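Local coordinates for nitroreductase-like family protein (Bacillus cereus, PDB 2I7H) that belongs to the nitroreductase-like family and binds flavin mononucleotide, its precise function being unassigned, at residues A[111-114]-A[115-119]; A[101-105]-A[106-110]; A[136-139]-A[140-144]. All coordinates share one frame; numbering follows the deposited sequence.

Interaction 1: residues A[111-114]-A[115-119]; sequences EDYA and ATCAF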
# COMPACT_ATOMS: atom_id res chain seq x y z
N GLU A 111 -6.79 -8.62 2.57
CA GLU A 111 -5.50 -8.99 1.95
C GLU A 111 -5.39 -8.52 0.50
O GLU A 111 -4.39 -7.95 0.11
CB GLU A 111 -5.29 -10.52 2.01
CG GLU A 111 -4.77 -10.99 3.34
CD GLU A 111 -4.87 -12.51 3.55
OE1 GLU A 111 -5.40 -13.24 2.72
OE2 GLU A 111 -4.45 -12.97 4.62
N ASP A 112 -6.41 -8.76 -0.30
CA ASP A 112 -6.37 -8.36 -1.70
C ASP A 112 -6.27 -6.85 -1.85
O ASP A 112 -5.51 -6.34 -2.68
CB ASP A 112 -7.58 -8.94 -2.42
CG ASP A 112 -7.47 -10.43 -2.61
OD1 ASP A 112 -6.37 -10.99 -2.36
OD2 ASP A 112 -8.45 -11.04 -3.04
N TYR A 113 -7.05 -6.16 -1.04
CA TYR A 113 -7.05 -4.71 -1.00
C TYR A 113 -5.69 -4.14 -0.56
O TYR A 113 -5.15 -3.22 -1.19
CB TYR A 113 -8.20 -4.26 -0.08
CG TYR A 113 -8.45 -2.80 -0.06
CD1 TYR A 113 -9.14 -2.17 -1.08
CD2 TYR A 113 -7.99 -2.03 1.00
CE1 TYR A 113 -9.37 -0.79 -1.06
CE2 TYR A 113 -8.21 -0.65 1.02
CZ TYR A 113 -8.88 -0.06 0.02
OH TYR A 113 -9.11 1.28 0.11
N ALA A 114 -5.12 -4.72 0.50
CA ALA A 114 -3.76 -4.40 0.92
C ALA A 114 -2.74 -4.50 -0.24
O ALA A 114 -1.98 -3.55 -0.50
CB ALA A 114 -3.34 -5.32 2.10
N ALA A 115 -2.76 -5.65 -0.92
CA ALA A 115 -1.91 -5.92 -2.07
C ALA A 115 -2.17 -4.92 -3.18
O ALA A 115 -1.23 -4.46 -3.84
CB ALA A 115 -2.13 -7.38 -2.57
N THR A 116 -3.44 -4.60 -3.42
CA THR A 116 -3.75 -3.67 -4.49
C THR A 116 -3.26 -2.24 -4.15
O THR A 116 -2.75 -1.57 -5.01
CB THR A 116 -5.22 -3.73 -4.85
OG1 THR A 116 -5.51 -5.05 -5.31
CG2 THR A 116 -5.52 -2.76 -5.94
N CYS A 117 -3.34 -1.84 -2.88
CA CYS A 117 -2.74 -0.60 -2.42
C CYS A 117 -1.21 -0.56 -2.48
O CYS A 117 -0.65 0.49 -2.80
CB CYS A 117 -3.21 -0.26 -1.02
SG CYS A 117 -4.97 -0.02 -0.94
N ALA A 118 -0.55 -1.69 -2.19
CA ALA A 118 0.89 -1.82 -2.29
C ALA A 118 1.35 -1.66 -3.76
O ALA A 118 2.34 -1.00 -4.02
CB ALA A 118 1.41 -3.23 -1.65
N PHE A 119 0.63 -2.30 -4.69
CA PHE A 119 0.83 -2.15 -6.14
C PHE A 119 0.73 -0.70 -6.59
O PHE A 119 1.58 -0.21 -7.34
CB PHE A 119 -0.17 -3.07 -6.87
CG PHE A 119 -0.34 -2.80 -8.34
CD1 PHE A 119 0.54 -3.34 -9.27
CD2 PHE A 119 -1.46 -2.11 -8.80
CE1 PHE A 119 0.36 -3.11 -10.58
CE2 PHE A 119 -1.64 -1.86 -10.10
CZ PHE A 119 -0.74 -2.35 -11.02

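Interaction 2: residues A[101-105]-A[106-110]; sequences NEDPR and QIQRD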
# COMPACT_ATOMS: atom_id res chain seq x y z
N ASN A 101 -11.53 -7.95 -7.96
CA ASN A 101 -12.73 -8.71 -7.62
C ASN A 101 -12.86 -8.70 -6.12
O ASN A 101 -11.89 -8.96 -5.42
CB ASN A 101 -12.66 -10.12 -8.18
CG ASN A 101 -12.68 -10.13 -9.68
OD1 ASN A 101 -13.60 -9.61 -10.30
ND2 ASN A 101 -11.64 -10.70 -10.29
N GLU A 102 -14.06 -8.43 -5.63
CA GLU A 102 -14.26 -8.36 -4.20
C GLU A 102 -14.55 -9.74 -3.65
O GLU A 102 -15.58 -10.34 -3.96
CB GLU A 102 -15.42 -7.42 -3.88
CG GLU A 102 -15.59 -7.24 -2.43
CD GLU A 102 -14.84 -6.08 -1.94
OE1 GLU A 102 -15.43 -5.28 -1.23
OE2 GLU A 102 -13.64 -5.96 -2.29
N ASP A 103 -13.63 -10.25 -2.84
CA ASP A 103 -13.82 -11.55 -2.21
C ASP A 103 -14.92 -11.36 -1.16
O ASP A 103 -14.91 -10.38 -0.45
CB ASP A 103 -12.49 -12.08 -1.60
CG ASP A 103 -12.55 -13.57 -1.24
OD1 ASP A 103 -13.33 -13.96 -0.34
OD2 ASP A 103 -11.81 -14.38 -1.88
N PRO A 104 -15.89 -12.28 -1.10
CA PRO A 104 -16.95 -12.17 -0.09
C PRO A 104 -16.47 -12.31 1.37
O PRO A 104 -17.17 -11.90 2.28
CB PRO A 104 -17.95 -13.29 -0.48
CG PRO A 104 -17.19 -14.21 -1.40
CD PRO A 104 -16.03 -13.46 -1.99
N ARG A 105 -15.26 -12.82 1.56
CA ARG A 105 -14.71 -13.06 2.87
C ARG A 105 -13.78 -11.93 3.26
O ARG A 105 -12.94 -11.50 2.48
CB ARG A 105 -13.94 -14.39 2.86
CG ARG A 105 -14.79 -15.65 2.58
CD ARG A 105 -13.90 -16.83 2.17
NE ARG A 105 -13.17 -16.49 0.94
CZ ARG A 105 -12.35 -17.31 0.29
NH1 ARG A 105 -12.11 -18.52 0.77
NH2 ARG A 105 -11.79 -16.92 -0.85
N GLN A 106 -13.92 -11.48 4.50
CA GLN A 106 -13.20 -10.34 5.05
C GLN A 106 -11.69 -10.45 4.90
O GLN A 106 -11.05 -9.57 4.32
CB GLN A 106 -13.56 -10.25 6.54
CG GLN A 106 -12.82 -9.23 7.35
CD GLN A 106 -13.23 -9.26 8.80
OE1 GLN A 106 -13.36 -10.35 9.42
NE2 GLN A 106 -13.47 -8.07 9.36
N ILE A 107 -11.10 -11.51 5.42
CA ILE A 107 -9.65 -11.64 5.47
C ILE A 107 -9.05 -11.63 4.05
O ILE A 107 -8.10 -10.92 3.78
CB ILE A 107 -9.23 -12.89 6.31
CG1 ILE A 107 -9.60 -12.67 7.81
CG2 ILE A 107 -7.71 -13.22 6.11
CD1 ILE A 107 -9.45 -13.98 8.75
N GLN A 108 -9.64 -12.39 3.14
CA GLN A 108 -9.12 -12.45 1.77
C GLN A 108 -9.33 -11.15 1.04
O GLN A 108 -8.49 -10.75 0.26
CB GLN A 108 -9.75 -13.63 1.00
CG GLN A 108 -9.20 -14.99 1.37
CD GLN A 108 -9.93 -15.65 2.53
OE1 GLN A 108 -10.72 -15.05 3.23
NE2 GLN A 108 -9.66 -16.92 2.72
N ARG A 109 -10.47 -10.49 1.26
CA ARG A 109 -10.72 -9.19 0.62
C ARG A 109 -9.77 -8.12 1.15
O ARG A 109 -9.27 -7.29 0.38
CB ARG A 109 -12.20 -8.79 0.81
CG ARG A 109 -12.60 -7.48 0.23
CD ARG A 109 -12.11 -6.21 1.01
NE ARG A 109 -12.46 -6.28 2.44
CZ ARG A 109 -13.72 -6.29 2.87
NH1 ARG A 109 -14.69 -6.22 1.96
NH2 ARG A 109 -13.99 -6.37 4.18
N ASP A 110 -9.57 -8.09 2.46
CA ASP A 110 -8.65 -7.15 3.09
C ASP A 110 -7.24 -7.37 2.58
O ASP A 110 -6.55 -6.41 2.24
CB ASP A 110 -8.69 -7.29 4.62
CG ASP A 110 -9.95 -6.68 5.23
OD1 ASP A 110 -10.78 -6.07 4.51
OD2 ASP A 110 -10.14 -6.89 6.43

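Interaction 3: residues A[136-139]-A[140-144]; sequences WKSG and GLNYN. With FMN (flavin mononucleotide), chain G.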
# COMPACT_ATOMS: atom_id res chain seq x y z
N TRP A 136 -3.75 9.71 -6.74
CA TRP A 136 -4.55 8.54 -6.44
C TRP A 136 -5.88 9.10 -6.00
O TRP A 136 -5.97 9.73 -4.95
CB TRP A 136 -3.91 7.82 -5.27
CG TRP A 136 -4.55 6.58 -4.77
CD1 TRP A 136 -5.89 6.23 -4.83
CD2 TRP A 136 -3.89 5.55 -4.04
NE1 TRP A 136 -6.08 5.00 -4.24
CE2 TRP A 136 -4.88 4.57 -3.72
CE3 TRP A 136 -2.55 5.34 -3.66
CZ2 TRP A 136 -4.56 3.40 -3.02
CZ3 TRP A 136 -2.23 4.16 -2.99
CH2 TRP A 136 -3.25 3.20 -2.67
N LYS A 137 -6.91 8.90 -6.81
CA LYS A 137 -8.18 9.50 -6.48
C LYS A 137 -9.14 8.51 -5.89
O LYS A 137 -9.20 7.35 -6.31
CB LYS A 137 -8.80 10.20 -7.68
CG LYS A 137 -8.89 11.70 -7.50
CD LYS A 137 -7.72 12.45 -8.02
CE LYS A 137 -8.17 13.84 -8.44
NZ LYS A 137 -8.50 14.76 -7.29
N SER A 138 -9.82 8.94 -4.84
CA SER A 138 -10.99 8.24 -4.36
C SER A 138 -12.14 9.20 -4.17
O SER A 138 -12.21 10.24 -4.82
CB SER A 138 -10.75 7.51 -3.05
OG SER A 138 -12.01 7.10 -2.52
N GLY A 139 -13.04 8.83 -3.27
CA GLY A 139 -14.29 9.57 -3.14
C GLY A 139 -15.42 8.73 -3.66
O GLY A 139 -15.19 7.65 -4.22
N GLY A 140 -16.62 9.26 -3.49
CA GLY A 140 -17.85 8.59 -3.80
C GLY A 140 -18.06 8.11 -5.22
O GLY A 140 -18.86 7.22 -5.45
N LEU A 141 -17.33 8.70 -6.17
CA LEU A 141 -17.47 8.34 -7.58
C LEU A 141 -17.14 6.85 -7.78
O LEU A 141 -17.85 6.13 -8.47
CB LEU A 141 -16.58 9.24 -8.45
CG LEU A 141 -16.34 8.80 -9.89
CD1 LEU A 141 -17.62 9.07 -10.76
CD2 LEU A 141 -15.07 9.48 -10.46
N ASN A 142 -16.08 6.41 -7.09
CA ASN A 142 -15.58 5.05 -7.16
C ASN A 142 -16.53 4.02 -6.56
O ASN A 142 -16.36 2.81 -6.78
CB ASN A 142 -14.21 4.98 -6.48
CG ASN A 142 -13.17 5.90 -7.12
OD1 ASN A 142 -13.47 6.62 -8.09
ND2 ASN A 142 -11.92 5.86 -6.60
N TYR A 143 -17.53 4.48 -5.80
CA TYR A 143 -18.49 3.57 -5.15
C TYR A 143 -19.87 3.62 -5.82
O TYR A 143 -20.76 2.85 -5.49
CB TYR A 143 -18.62 3.87 -3.64
CG TYR A 143 -17.34 3.74 -2.85
CD1 TYR A 143 -16.33 4.71 -2.94
CD2 TYR A 143 -17.14 2.66 -1.98
CE1 TYR A 143 -15.13 4.59 -2.21
CE2 TYR A 143 -15.97 2.52 -1.22
CZ TYR A 143 -14.97 3.49 -1.35
OH TYR A 143 -13.83 3.36 -0.61
N ASN A 144 -20.02 4.56 -6.77
CA ASN A 144 -21.27 4.81 -7.46
C ASN A 144 -21.55 3.69 -8.48
O ASN A 144 -20.78 3.50 -9.42
CB ASN A 144 -21.21 6.19 -8.13
CG ASN A 144 -22.55 6.65 -8.63
OD1 ASN A 144 -23.33 5.86 -9.13
ND2 ASN A 144 -22.82 7.93 -8.50
N1 FMN G . -6.17 13.41 -3.51
C2 FMN G . -7.20 14.08 -4.16
O2 FMN G . -7.02 15.21 -4.58
N3 FMN G . -8.43 13.45 -4.33
C4 FMN G . -8.60 12.17 -3.84
O4 FMN G . -9.71 11.69 -3.73
C4A FMN G . -7.56 11.51 -3.19
N5 FMN G . -7.77 10.23 -2.72
C5A FMN G . -6.74 9.56 -2.05
C6 FMN G . -7.01 8.28 -1.60
C7 FMN G . -6.07 7.52 -0.95
C7M FMN G . -6.38 6.06 -0.76
C8 FMN G . -4.81 8.07 -0.72
C8M FMN G . -3.76 7.18 -0.10
C9 FMN G . -4.53 9.38 -1.18
C9A FMN G . -5.49 10.15 -1.85
N10 FMN G . -5.28 11.48 -2.34
C10 FMN G . -6.32 12.13 -3.02
C1' FMN G . -4.09 12.33 -1.91
C2' FMN G . -4.40 13.07 -0.60
O2' FMN G . -5.45 13.97 -0.81
C3' FMN G . -3.24 13.79 0.14
O3' FMN G . -3.23 15.20 0.02
C4' FMN G . -1.84 13.37 -0.24
O4' FMN G . -1.74 11.97 -0.39
C5' FMN G . -0.89 13.86 0.83
O5' FMN G . 0.09 14.62 0.14
P FMN G . 1.14 13.87 -0.84
O1P FMN G . 1.67 14.87 -1.86
O2P FMN G . 2.27 13.41 0.05
O3P FMN G . 0.57 12.64 -1.54
O HOH W 1 -11.51 4.81 -1.43

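Interaction 1: residues A[111-114]-A[115-119]
Tyr-113 holds CG anti to its own nitrogen (chi1 -173°), while Cys-117, one helical turn later, sets SG anti to its carbonyl carbon and beside its nitrogen (chi1 -61°); together the two torsions lay the sulfur over one face of the phenol ring. This is an i to i+4 sulfur-aromatic contact on helix 106-129 of a nitroreductase-like fold, buried where two subunits meet. Cys-117 SG stands 4.1 Å from the centroid of the Tyr-113 ring, 19° off the normal, and is shifted toward the rim, where it approaches Tyr-113 CE2 to 3.8 Å. The phenol OH bonds to the backbone O of Asp-110 in the second subunit, which fixes the far end of the ring, while SG rests over one face.

Val-160 of strand 157-167 packs against Tyr-113, Thr-116 and Cys-117. Along another side of the helix, Glu-111 and Ala-114 line a flavin mononucleotide pocket. The carboxylate of Glu-111 reaches Arg-49 of its own chain and Ser-138 of the second subunit, and Asp-112 makes a salt bridge to the same arginine.

The i to i+4 backbone bonds of the helix run through the contact, among them Cys-117 N to Tyr-113 O at 2.8 Å. The carbonyl of Asp-112 is gripped twice: Thr-116 N donates to Asp-112 O at 2.8 Å, and Thr-116 OG1 donates to Asp-112 O at 2.9 Å from the opposite face of the carbonyl plane.

Interaction 2: residues A[101-105]-A[106-110]
An Asx turn leads into the start of helix 106-129, with Arg-105 at the N-cap position and its side chain laid against Gln-108 of the first turn. Asp-103 OD1 accepts Arg-105 N through its anti lone pair at 2.9 Å. The same carboxylate takes the arginine side chain side-on, both oxygens using syn lone pairs: Arg-105 NE meets Asp-103 OD1 at 2.8 Å and Arg-105 NH2 meets Asp-103 OD2 at 2.7 Å, nearly in the guanidinium plane. Over one face of that guanidinium lies the amide of Gln-108, the planes only 9° apart, with Gln-108 NE2 3.6 Å from Arg-105 CZ. A bend at chi2 of Gln-108 (88°) folds the amide back over the arginine.

Arg-109 closes the helical turn, its N bonded to Arg-105 O at 2.9 Å. Arg-109 NE donates to Asp-110 OD1 at 2.7 Å, whereas the bridge from Arg-109 NH1 to Glu-102 OE1 is weak and doubtful; the principal partner of Glu-102 is Arg-158. Asp-110 OD2 bonds Tyr-143 of the second subunit. The pairing of two arginines with Asp-103 and Asp-110 is consistent with charges that largely offset one another at this helix start.

Interaction 3: residues A[136-139]-A[140-144]
The ring of Tyr-143 is met at its edge: the carbonyl oxygen of Gly-139 lies in the ring plane, 3.4 Å from Tyr-143 CD1, and Ser-138 OG sits near the same edge. The indole of Trp-136 is approached differently, receiving over one face and toward its rim the C7M methyl of flavin mononucleotide, which comes within 3.6 Å of Trp-136 CE2.

Between these rings the chain leaves strand 132-137 and enters a short 3-10 segment, 140-143. Asn-142 turns back toward the strand end, CG beside its backbone N (chi1 -60°), and its ND2 donates to Lys-137 O at 3.1 Å in a somewhat bent bond. The acceptor lies close to the amide plane, 11° out of it. The backbone adds a second link, Asn-142 N to Gly-139 O at 3.3 Å, with the donor above the carbonyl plane. The positive phi of Gly-139 (109°) lies in a backbone region open chiefly to glycine and lets the chain leave the strand for the 3-10 segment. A water joins Ser-138 OG to Tyr-143 OH, which also bonds OD2 of Asp-110 in the second subunit.

Lys-137 at the strand end and Ser-138 just beyond it bond the polar edge of the flavin: Ser-138 N donates to O4 of flavin mononucleotide at 3.0 Å and only weakly to its N5, while Lys-137 NZ reaches its O2 at 3.1 Å. Asn-45 and His-46 of the second subunit also bond the flavin. A cofactor held by residues of both chains is characteristic of the dimeric, FMN-binding nitroreductase fold.

Followed from the N terminus, the three contacts come in series, neither nested nor crossed. Interaction 2 closes first, turning the chain from strand 94-101 into helix 106-129. Interaction 1 continues directly along that helix, its centre about 11 Å from that of interaction 2. After the helix ends, strand 132-137 returns to the sheet, and interaction 3 closes the loop from its end toward helix 145-150. Interactions 1 and 3 meet where Trp-136 CH2 packs 3.8 Å from Cys-117 O, whereas 2 and 3 remain about 8 Å apart at their nearest atoms. All three reach the second subunit, so helix and strand end both contribute to the dimer interface.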